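Local coordinates for protein putative dioxygenase (Nostoc punctiforme, PDB 2PEB) that is a putative dioxygenase of the Dopa 4,5-dioxygenase family, with a zinc ion bound in the crystal, that probably cleaves aromatic rings oxidatively, at residues G89-V97 against A107-Q115. Numbering follows the deposited sequence. Where two conformers were deposited one is given.
Sequences GDAVSDHAV and ALNIEFLRQ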
# COMPACT_ATOMS: atom_id res chain seq x y z
N GLY A 89 13.80 -6.18 10.53
CA GLY A 89 14.32 -6.53 11.86
C GLY A 89 13.73 -5.71 13.00
O GLY A 89 14.29 -5.71 14.09
N ASP A 90 12.64 -5.00 12.73
CA ASP A 90 11.96 -4.21 13.76
C ASP A 90 10.49 -4.52 13.68
O ASP A 90 9.76 -3.83 13.00
CB ASP A 90 12.21 -2.73 13.55
CG ASP A 90 11.49 -1.85 14.58
OD1 ASP A 90 10.60 -2.38 15.31
OD2 ASP A 90 11.80 -0.63 14.62
N ALA A 91 10.08 -5.60 14.31
CA ALA A 91 8.74 -6.12 14.12
C ALA A 91 7.65 -5.11 14.40
O ALA A 91 6.69 -5.03 13.67
CB ALA A 91 8.54 -7.36 14.94
N VAL A 92 7.80 -4.35 15.48
CA VAL A 92 6.78 -3.37 15.83
C VAL A 92 6.66 -2.28 14.77
O VAL A 92 5.55 -2.02 14.30
CB VAL A 92 7.05 -2.75 17.13
CG1 VAL A 92 6.13 -1.53 17.33
CG2 VAL A 92 6.82 -3.79 18.27
N SER A 93 7.78 -1.68 14.40
CA SER A 93 7.73 -0.66 13.34
C SER A 93 7.32 -1.26 11.99
O SER A 93 6.53 -0.64 11.25
CB SER A 93 9.04 0.12 13.25
OG SER A 93 9.40 0.64 14.51
N ASP A 94 7.79 -2.46 11.66
CA ASP A 94 7.41 -3.08 10.40
C ASP A 94 5.88 -3.21 10.25
O ASP A 94 5.36 -3.00 9.18
CB ASP A 94 8.05 -4.46 10.22
CG ASP A 94 9.55 -4.37 9.98
OD1 ASP A 94 9.99 -3.32 9.50
OD2 ASP A 94 10.28 -5.37 10.21
N HIS A 95 5.20 -3.61 11.30
CA HIS A 95 3.74 -3.75 11.23
C HIS A 95 2.98 -2.43 11.44
O HIS A 95 1.98 -2.20 10.80
CB HIS A 95 3.30 -4.71 12.30
CG HIS A 95 3.68 -6.12 12.04
ND1 HIS A 95 4.98 -6.57 12.14
CD2 HIS A 95 2.93 -7.18 11.70
CE1 HIS A 95 5.01 -7.87 11.87
NE2 HIS A 95 3.77 -8.26 11.61
N ALA A 96 3.46 -1.57 12.34
CA ALA A 96 2.70 -0.41 12.72
C ALA A 96 2.95 0.86 11.88
O ALA A 96 2.05 1.69 11.74
CB ALA A 96 2.89 -0.13 14.21
N VAL A 97 4.19 1.03 11.42
CA VAL A 97 4.65 2.29 10.86
C VAL A 97 5.00 2.13 9.38
O VAL A 97 4.67 2.99 8.55
CB VAL A 97 5.88 2.82 11.64
CG1 VAL A 97 6.34 4.14 11.11
CG2 VAL A 97 5.57 2.96 13.16
N ALA A 107 -7.26 -3.34 12.70
CA ALA A 107 -6.53 -2.91 13.88
C ALA A 107 -5.70 -4.08 14.42
O ALA A 107 -6.22 -5.00 15.04
CB ALA A 107 -7.49 -2.40 14.95
N LEU A 108 -4.39 -3.98 14.24
CA LEU A 108 -3.45 -5.01 14.68
C LEU A 108 -3.13 -4.86 16.17
O LEU A 108 -3.09 -3.74 16.69
CB LEU A 108 -2.15 -4.89 13.88
CG LEU A 108 -2.29 -4.78 12.35
CD1 LEU A 108 -0.93 -4.57 11.75
CD2 LEU A 108 -2.94 -6.03 11.76
N ASN A 109 -2.88 -5.99 16.84
CA ASN A 109 -2.38 -5.96 18.19
C ASN A 109 -0.85 -5.79 18.14
O ASN A 109 -0.07 -6.74 18.04
CB ASN A 109 -2.82 -7.18 19.00
CG ASN A 109 -2.28 -7.14 20.41
OD1 ASN A 109 -1.51 -6.25 20.77
ND2 ASN A 109 -2.68 -8.12 21.22
N ILE A 110 -0.43 -4.53 18.17
CA ILE A 110 0.98 -4.20 18.18
C ILE A 110 1.67 -4.53 19.51
O ILE A 110 2.83 -4.91 19.54
CB ILE A 110 1.21 -2.72 17.82
CG1 ILE A 110 0.58 -2.42 16.45
CG2 ILE A 110 2.69 -2.41 17.80
CD1 ILE A 110 1.13 -3.26 15.30
N GLU A 111 0.95 -4.38 20.61
CA GLU A 111 1.51 -4.72 21.88
C GLU A 111 1.95 -6.17 21.93
O GLU A 111 2.90 -6.50 22.66
CB GLU A 111 0.53 -4.42 23.00
CG GLU A 111 1.17 -4.43 24.37
CD GLU A 111 2.31 -3.42 24.49
OE1 GLU A 111 2.28 -2.40 23.76
OE2 GLU A 111 3.21 -3.65 25.33
N PHE A 112 1.26 -7.04 21.19
CA PHE A 112 1.64 -8.46 21.12
C PHE A 112 3.08 -8.58 20.62
O PHE A 112 3.85 -9.40 21.11
CB PHE A 112 0.68 -9.26 20.22
CG PHE A 112 1.09 -10.70 20.02
CD1 PHE A 112 1.88 -11.08 18.94
CD2 PHE A 112 0.69 -11.68 20.92
CE1 PHE A 112 2.27 -12.40 18.75
CE2 PHE A 112 1.06 -13.01 20.73
CZ PHE A 112 1.86 -13.36 19.64
N LEU A 113 3.41 -7.76 19.62
CA LEU A 113 4.74 -7.73 19.07
C LEU A 113 5.73 -7.07 20.04
O LEU A 113 6.84 -7.56 20.21
CB LEU A 113 4.73 -7.02 17.71
CG LEU A 113 3.81 -7.63 16.66
CD1 LEU A 113 3.73 -6.68 15.50
CD2 LEU A 113 4.32 -9.01 16.24
N ARG A 114 5.36 -5.98 20.71
CA ARG A 114 6.26 -5.40 21.70
C ARG A 114 6.62 -6.43 22.76
O ARG A 114 7.79 -6.56 23.11
CB ARG A 114 5.65 -4.18 22.37
CG ARG A 114 5.44 -3.00 21.46
CD ARG A 114 5.12 -1.76 22.27
NE ARG A 114 4.07 -0.99 21.62
CZ ARG A 114 4.27 0.02 20.78
NH1 ARG A 114 5.51 0.41 20.46
NH2 ARG A 114 3.22 0.65 20.26
N GLN A 115 5.62 -7.15 23.27
CA GLN A 115 5.83 -8.20 24.28
C GLN A 115 6.85 -9.25 23.82
O GLN A 115 7.60 -9.77 24.64
CB GLN A 115 4.49 -8.88 24.63
CG GLN A 115 4.61 -10.05 25.62
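Val92 packs against Ile110, Leu113 and Arg114 with both of its methyls. With CG1 anti to the backbone N (chi1 168°), that branch reaches Ile110 CG2 at 3.6 Å, while CG2 lies against Leu113 CB and, 3.6 Å away, Arg114 CG. One turn after Val92, Ala96 CB meets Ile110 CD1 at 3.8 Å. Leu108 CD1 approaches the carbonyl O of His95. No hydrogen bond joins the two segments, whose short helices, 91-96 and 110-115, run nearly antiparallel with axes 9.1 Å apart. The contact lies at the surface, and the His95 side chain comes within about 4 Å (nearest atoms) of the zinc ion held by His13, His15 and His85; helix 91-96 follows strand 82-87, which supplies His85, after a short turn. Across the two segments, Leu113 CD1 makes a CH-pi contact over one face of the His95 imidazole, 3.7 Å from the ring centroid. The bond from His95 ND1 to Ala91 O, 2.8 Å, restrains the ring's rotation; NE2 is hydrogen-bonded to an unidentified ligand, probably from the crystallisation liquor. Ala91 O also accepts from His95 N, the two donors arriving from opposite faces of the carbonyl plane. Replacing His95 by an alanine is likely to leave Leu113 CD1 without the face it packs on and Ala91 O without its side-chain donor. Each helix carries its own N-cap: Asp90 OD1 accepts from Ser93 N at 3.0 Å, and Asn109 OD1 from Phe112 N.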